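Side-chain contacts in annexin B22 (Schistosoma mansoni, PDB 4MDU), which binds acidic phospholipid membranes in a calcium-dependent manner, aggregates liposomes when calcium is present, and takes part in reproduction and host-parasite interaction: residues Y180-L185 with R277-A282; L305-Y310 with G349-T354. All coordinates share one frame; numbering follows the deposited sequence.

Contact 1. Residues Y180-L185 with R277-A282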
loop_
_atom_site.group_PDB
_atom_site.type_symbol
_atom_site.label_atom_id
_atom_site.label_comp_id
_atom_site.label_asym_id
_atom_site.label_seq_id
_atom_site.Cartn_x
_atom_site.Cartn_y
_atom_site.Cartn_z
ATOM N N TYR B 180 4.955 -10.032 -11.719
ATOM C CA TYR B 180 4.694 -11.166 -12.579
ATOM C C TYR B 180 3.188 -11.411 -12.649
ATOM O O TYR B 180 2.631 -11.585 -13.744
ATOM C CB TYR B 180 5.442 -12.400 -12.076
ATOM C CG TYR B 180 5.202 -13.633 -12.919
ATOM C CD1 TYR B 180 4.068 -14.416 -12.722
ATOM C CD2 TYR B 180 6.096 -14.011 -13.917
ATOM C CE1 TYR B 180 3.827 -15.540 -13.490
ATOM C CE2 TYR B 180 5.869 -15.153 -14.694
ATOM C CZ TYR B 180 4.730 -15.912 -14.473
ATOM O OH TYR B 180 4.469 -17.044 -15.224
ATOM N N ALA B 181 2.522 -11.399 -11.493
ATOM C CA ALA B 181 1.070 -11.607 -11.459
ATOM C C ALA B 181 0.355 -10.505 -12.215
ATOM O O ALA B 181 -0.589 -10.760 -12.967
ATOM C CB ALA B 181 0.549 -11.690 -10.017
ATOM N N LEU B 182 0.814 -9.272 -12.020
ATOM C CA LEU B 182 0.241 -8.125 -12.725
ATOM C C LEU B 182 0.299 -8.360 -14.232
ATOM O O LEU B 182 -0.705 -8.213 -14.930
ATOM C CB LEU B 182 1.005 -6.851 -12.359
ATOM C CG LEU B 182 0.215 -5.552 -12.193
ATOM C CD1 LEU B 182 -0.981 -5.785 -11.317
ATOM C CD2 LEU B 182 1.110 -4.442 -11.602
ATOM N N LEU B 183 1.481 -8.739 -14.721
ATOM C CA LEU B 183 1.687 -9.082 -16.136
ATOM C C LEU B 183 0.791 -10.207 -16.644
ATOM O O LEU B 183 0.382 -10.195 -17.804
ATOM C CB LEU B 183 3.145 -9.469 -16.399
ATOM C CG LEU B 183 4.100 -8.423 -16.980
ATOM C CD1 LEU B 183 3.342 -7.256 -17.615
ATOM C CD2 LEU B 183 5.056 -7.936 -15.908
ATOM N N SER B 184 0.502 -11.188 -15.794
ATOM C CA SER B 184 -0.364 -12.289 -16.217
ATOM C C SER B 184 -1.783 -11.803 -16.497
ATOM O O SER B 184 -2.416 -12.259 -17.447
ATOM C CB SER B 184 -0.380 -13.430 -15.195
ATOM O OG SER B 184 -1.195 -13.119 -14.083
ATOM N N LEU B 185 -2.284 -10.871 -15.686
ATOM C CA LEU B 185 -3.575 -10.281 -15.998
ATOM C C LEU B 185 -3.528 -9.559 -17.344
ATOM O O LEU B 185 -4.436 -9.687 -18.169
ATOM C CB LEU B 185 -4.046 -9.304 -14.899
ATOM C CG LEU B 185 -4.327 -9.884 -13.512
ATOM C CD1 LEU B 185 -4.842 -8.800 -12.563
ATOM C CD2 LEU B 185 -5.313 -11.065 -13.587
ATOM N N ARG B 277 0.001 -9.726 -2.214
ATOM C CA ARG B 277 -1.180 -10.122 -1.438
ATOM C C ARG B 277 -2.407 -9.315 -1.845
ATOM O O ARG B 277 -3.491 -9.867 -2.049
ATOM C CB ARG B 277 -0.909 -9.997 0.064
ATOM C CG ARG B 277 -2.163 -9.929 0.921
ATOM C CD ARG B 277 -1.826 -10.052 2.394
ATOM N NE ARG B 277 -0.657 -9.251 2.736
ATOM C CZ ARG B 277 -0.030 -9.303 3.909
ATOM N NH1 ARG B 277 -0.463 -10.123 4.866
ATOM N NH2 ARG B 277 1.034 -8.537 4.126
ATOM N N LYS B 278 -2.232 -8.000 -1.972
ATOM C CA LYS B 278 -3.357 -7.119 -2.264
ATOM C C LYS B 278 -3.949 -7.436 -3.639
ATOM O O LYS B 278 -5.166 -7.416 -3.819
ATOM C CB LYS B 278 -2.943 -5.634 -2.191
ATOM C CG LYS B 278 -2.335 -5.190 -0.864
ATOM C CD LYS B 278 -2.103 -3.673 -0.847
ATOM C CE LYS B 278 -1.058 -3.247 0.189
ATOM N NZ LYS B 278 0.282 -2.942 -0.423
ATOM N N LEU B 279 -3.090 -7.698 -4.617
ATOM C CA LEU B 279 -3.567 -8.091 -5.939
ATOM C C LEU B 279 -4.350 -9.421 -5.855
ATOM O O LEU B 279 -5.497 -9.509 -6.297
ATOM C CB LEU B 279 -2.396 -8.183 -6.930
ATOM C CG LEU B 279 -2.734 -8.744 -8.321
ATOM C CD1 LEU B 279 -3.823 -7.915 -8.957
ATOM C CD2 LEU B 279 -1.513 -8.810 -9.248
ATOM N N LEU B 280 -3.742 -10.445 -5.267
ATOM C CA LEU B 280 -4.423 -11.736 -5.103
ATOM C C LEU B 280 -5.732 -11.575 -4.336
ATOM O O LEU B 280 -6.759 -12.141 -4.715
ATOM C CB LEU B 280 -3.527 -12.735 -4.370
ATOM C CG LEU B 280 -2.232 -13.147 -5.080
ATOM C CD1 LEU B 280 -1.410 -14.112 -4.235
ATOM C CD2 LEU B 280 -2.581 -13.781 -6.391
ATOM N N VAL B 281 -5.703 -10.797 -3.255
ATOM C CA VAL B 281 -6.911 -10.609 -2.455
ATOM C C VAL B 281 -7.984 -9.902 -3.256
ATOM O O VAL B 281 -9.160 -10.309 -3.242
ATOM C CB VAL B 281 -6.643 -9.846 -1.152
ATOM C CG1 VAL B 281 -7.963 -9.353 -0.565
ATOM C CG2 VAL B 281 -5.887 -10.733 -0.152
ATOM N N ALA B 282 -7.579 -8.852 -3.971
ATOM C CA ALA B 282 -8.508 -8.159 -4.862
ATOM C C ALA B 282 -9.164 -9.136 -5.848
ATOM O O ALA B 282 -10.394 -9.173 -5.974
ATOM C CB ALA B 282 -7.809 -7.041 -5.620
#

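Contact 2. Residues L305-Y310 with G349-T354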
loop_
_atom_site.group_PDB
_atom_site.type_symbol
_atom_site.label_atom_id
_atom_site.label_comp_id
_atom_site.label_asym_id
_atom_site.label_seq_id
_atom_site.Cartn_x
_atom_site.Cartn_y
_atom_site.Cartn_z
ATOM N N LEU B 305 -10.153 14.539 -1.827
ATOM C CA LEU B 305 -9.167 15.005 -2.803
ATOM C C LEU B 305 -9.828 15.621 -4.030
ATOM O O LEU B 305 -9.164 16.249 -4.847
ATOM C CB LEU B 305 -8.243 13.860 -3.228
ATOM C CG LEU B 305 -7.694 13.038 -2.064
ATOM C CD1 LEU B 305 -7.196 11.670 -2.545
ATOM C CD2 LEU B 305 -6.610 13.808 -1.329
ATOM N N GLY B 306 -11.137 15.435 -4.165
ATOM C CA GLY B 306 -11.857 15.929 -5.328
ATOM C C GLY B 306 -11.350 15.306 -6.622
ATOM O O GLY B 306 -10.964 14.129 -6.659
ATOM N N THR B 307 -11.345 16.091 -7.690
ATOM C CA THR B 307 -10.910 15.588 -8.985
ATOM C C THR B 307 -9.387 15.440 -9.078
ATOM O O THR B 307 -8.824 15.338 -10.164
ATOM C CB THR B 307 -11.427 16.481 -10.107
ATOM O OG1 THR B 307 -11.064 17.836 -9.826
ATOM C CG2 THR B 307 -12.949 16.384 -10.188
ATOM N N LYS B 308 -8.725 15.433 -7.927
ATOM C CA LYS B 308 -7.288 15.238 -7.878
ATOM C C LYS B 308 -6.981 13.741 -7.808
ATOM O O LYS B 308 -5.878 13.302 -8.139
ATOM C CB LYS B 308 -6.687 15.988 -6.678
ATOM C CG LYS B 308 -6.851 17.508 -6.745
ATOM C CD LYS B 308 -6.172 18.220 -5.568
ATOM N N ASP B 309 -7.969 12.966 -7.362
ATOM C CA ASP B 309 -7.895 11.510 -7.398
ATOM C C ASP B 309 -9.101 10.985 -8.156
ATOM O O ASP B 309 -10.243 11.246 -7.759
ATOM C CB ASP B 309 -7.881 10.906 -5.995
ATOM C CG ASP B 309 -7.468 9.437 -6.006
ATOM O OD1 ASP B 309 -6.246 9.189 -5.998
ATOM O OD2 ASP B 309 -8.351 8.539 -6.022
ATOM N N TYR B 310 -8.847 10.224 -9.222
ATOM C CA TYR B 310 -9.904 9.850 -10.154
ATOM C C TYR B 310 -10.636 8.586 -9.775
ATOM O O TYR B 310 -11.614 8.226 -10.431
ATOM C CB TYR B 310 -9.334 9.703 -11.559
ATOM C CG TYR B 310 -9.279 10.998 -12.312
ATOM C CD1 TYR B 310 -10.058 11.192 -13.438
ATOM C CD2 TYR B 310 -8.461 12.034 -11.889
ATOM C CE1 TYR B 310 -10.017 12.380 -14.140
ATOM C CE2 TYR B 310 -8.418 13.233 -12.579
ATOM C CZ TYR B 310 -9.196 13.399 -13.709
ATOM O OH TYR B 310 -9.164 14.582 -14.417
ATOM N N GLY B 349 -20.482 20.630 -6.020
ATOM C CA GLY B 349 -20.652 21.219 -7.329
ATOM C C GLY B 349 -21.361 20.277 -8.279
ATOM O O GLY B 349 -21.972 19.303 -7.860
ATOM N N ASP B 350 -21.285 20.591 -9.569
ATOM C CA ASP B 350 -21.900 19.796 -10.609
ATOM C C ASP B 350 -21.253 18.409 -10.725
ATOM O O ASP B 350 -21.831 17.474 -11.265
ATOM C CB ASP B 350 -21.807 20.568 -11.919
ATOM C CG ASP B 350 -22.710 21.781 -11.914
ATOM O OD1 ASP B 350 -23.762 21.695 -11.259
ATOM O OD2 ASP B 350 -22.382 22.803 -12.546
ATOM N N TYR B 351 -20.041 18.311 -10.209
ATOM C CA TYR B 351 -19.314 17.070 -10.102
ATOM C C TYR B 351 -20.066 16.157 -9.134
ATOM O O TYR B 351 -20.481 15.059 -9.504
ATOM C CB TYR B 351 -17.894 17.402 -9.624
ATOM C CG TYR B 351 -17.076 16.266 -9.090
ATOM C CD1 TYR B 351 -16.807 15.143 -9.869
ATOM C CD2 TYR B 351 -16.516 16.337 -7.829
ATOM C CE1 TYR B 351 -16.043 14.114 -9.382
ATOM C CE2 TYR B 351 -15.747 15.312 -7.330
ATOM C CZ TYR B 351 -15.517 14.197 -8.113
ATOM O OH TYR B 351 -14.741 13.165 -7.626
ATOM N N ARG B 352 -20.267 16.625 -7.906
ATOM C CA ARG B 352 -21.059 15.877 -6.926
ATOM C C ARG B 352 -22.383 15.428 -7.540
ATOM O O ARG B 352 -22.786 14.262 -7.435
ATOM C CB ARG B 352 -21.336 16.742 -5.686
ATOM C CG ARG B 352 -22.540 16.283 -4.856
ATOM C CD ARG B 352 -22.451 16.770 -3.424
ATOM N NE ARG B 352 -22.579 18.219 -3.331
ATOM C CZ ARG B 352 -22.422 18.907 -2.203
ATOM N NH1 ARG B 352 -22.152 18.261 -1.069
ATOM N NH2 ARG B 352 -22.551 20.233 -2.209
ATOM N N ARG B 353 -23.048 16.367 -8.197
ATOM C CA ARG B 353 -24.353 16.113 -8.780
ATOM C C ARG B 353 -24.248 15.012 -9.831
ATOM O O ARG B 353 -25.080 14.104 -9.883
ATOM C CB ARG B 353 -24.900 17.398 -9.394
ATOM C CG ARG B 353 -26.356 17.331 -9.822
ATOM C CD ARG B 353 -27.314 17.387 -8.619
ATOM N NE ARG B 353 -28.201 16.246 -8.708
ATOM C CZ ARG B 353 -28.338 15.302 -7.787
ATOM N NH1 ARG B 353 -27.699 15.360 -6.625
ATOM N NH2 ARG B 353 -29.177 14.313 -8.027
ATOM N N THR B 354 -23.214 15.088 -10.659
ATOM C CA THR B 354 -22.981 14.055 -11.664
ATOM C C THR B 354 -22.819 12.682 -11.017
ATOM O O THR B 354 -23.441 11.723 -11.444
ATOM C CB THR B 354 -21.745 14.352 -12.525
ATOM O OG1 THR B 354 -21.888 15.629 -13.166
ATOM C CG2 THR B 354 -21.581 13.260 -13.590
HETATM O O HOH W 1 -13.826 12.982 -5.281
HETATM O O HOH W 2 -12.827 10.992 -8.323
#

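Contact 1. Residues Y180-L185 with R277-A282
Leu279 reaches from helix 274-288 against Ala181, Leu182 and Leu185 of helix 177-187, an interhelical contact of the annexin fold that joins the second annexin repeat to the third. The two short segments run at 37° to each other with axes 10.6 Å apart, a gap filled by Leu279 from one helix and by Ala181, Leu182 and Leu185 from the other. The CG of Leu279 stands anti to the backbone N (chi1 173°), which carries the isobutyl fork across to the other helix, CD2 facing Ala181 and Leu182 and CD1 facing Leu185. CD2 settles low on the helix surface: it lies 3.6 Å from Ala181 CB, a side chain short enough to let it approach the backbone, and 3.6 Å from Leu182 N. Leu182 CD1 comes in obliquely to meet the same methyl at 3.7 Å. This apolar patch is buried, and helix 128-136 extends it, Leu131 touching Leu182 and Phe135 touching Leu185.

The polar side chains lie away from it. Lys278, exposed and clear of the contact, forms a salt bridge through NZ with Asp275, a calcium-binding residue, while the partly exposed Tyr180 makes a cation-pi contact with Arg235. Partly exposed Ser184 turns its hydroxyl back on its own helix, where OG donates to Ala181 O at 2.7 Å; that carbonyl also accepts from Leu185 N, so two donors grip it. One turn beyond Ala181, Leu185 runs alongside Leu279, pointing the opposite way, and Leu185 CD1 meets Leu279 CD1 at 3.9 Å.

Contact 2. Residues L305-Y310 with G349-T354
Thr307 lays its methyl over the ring of Tyr351: CG2 sits 3.9 Å from the ring centroid and only 9° off the normal, a centred CH-pi contact. Gly306 CA approaches the same ring obliquely. At the phenol end, two waters carry the contact on to the loop backbone. Water 2 donates to Asp309 O at 2.7 Å and lies 3.0 Å from Tyr351 OH; water 1, in the ring plane, is 2.5 Å from Tyr351 OH, with a weak, longer bond to Gly306 O. Both segments belong to the fourth annexin repeat, where the loop between helices 290-301 and 311-320 supplies calcium-binding residues, among them Leu305 and Gly306, and Tyr351 reaches it from helix 349-358. With CG anti to the backbone N (chi1 164°), the tyrosine projects its ring from that helix toward the loop. Thr307 is held at its other branch, OG1 bonding to Asp97 OD2 at the start of helix 96-106, while Met313 of helix 311-320 touches both Thr307 and Tyr351. Within the loop Asp309 N makes a long bond, 3.3 Å, to Gly306 O, the carbonyl that water 1 approaches.

Contact 1 and contact 2 are separate: their centres lie 29 Å apart, their nearest atoms about 14 Å, and along the chain the first closes before the second opens. Contact 1 joins the second and third repeats through aliphatic side chains, whereas contact 2 stays within the fourth and combines a methyl-on-ring contact with a water bridge from Tyr351 OH to Asp309 O. Both adjoin calcium sites, although this structure is calcium-free. The side chain of Leu182 is about 4 Å from that of Asp128 and about 5 Å from that of Glu179, residues of two different calcium sites; segment 305-310 itself contains the calcium-binding Leu305 and Gly306. Asp97 and Phe98 tie contact 2 to the first repeat.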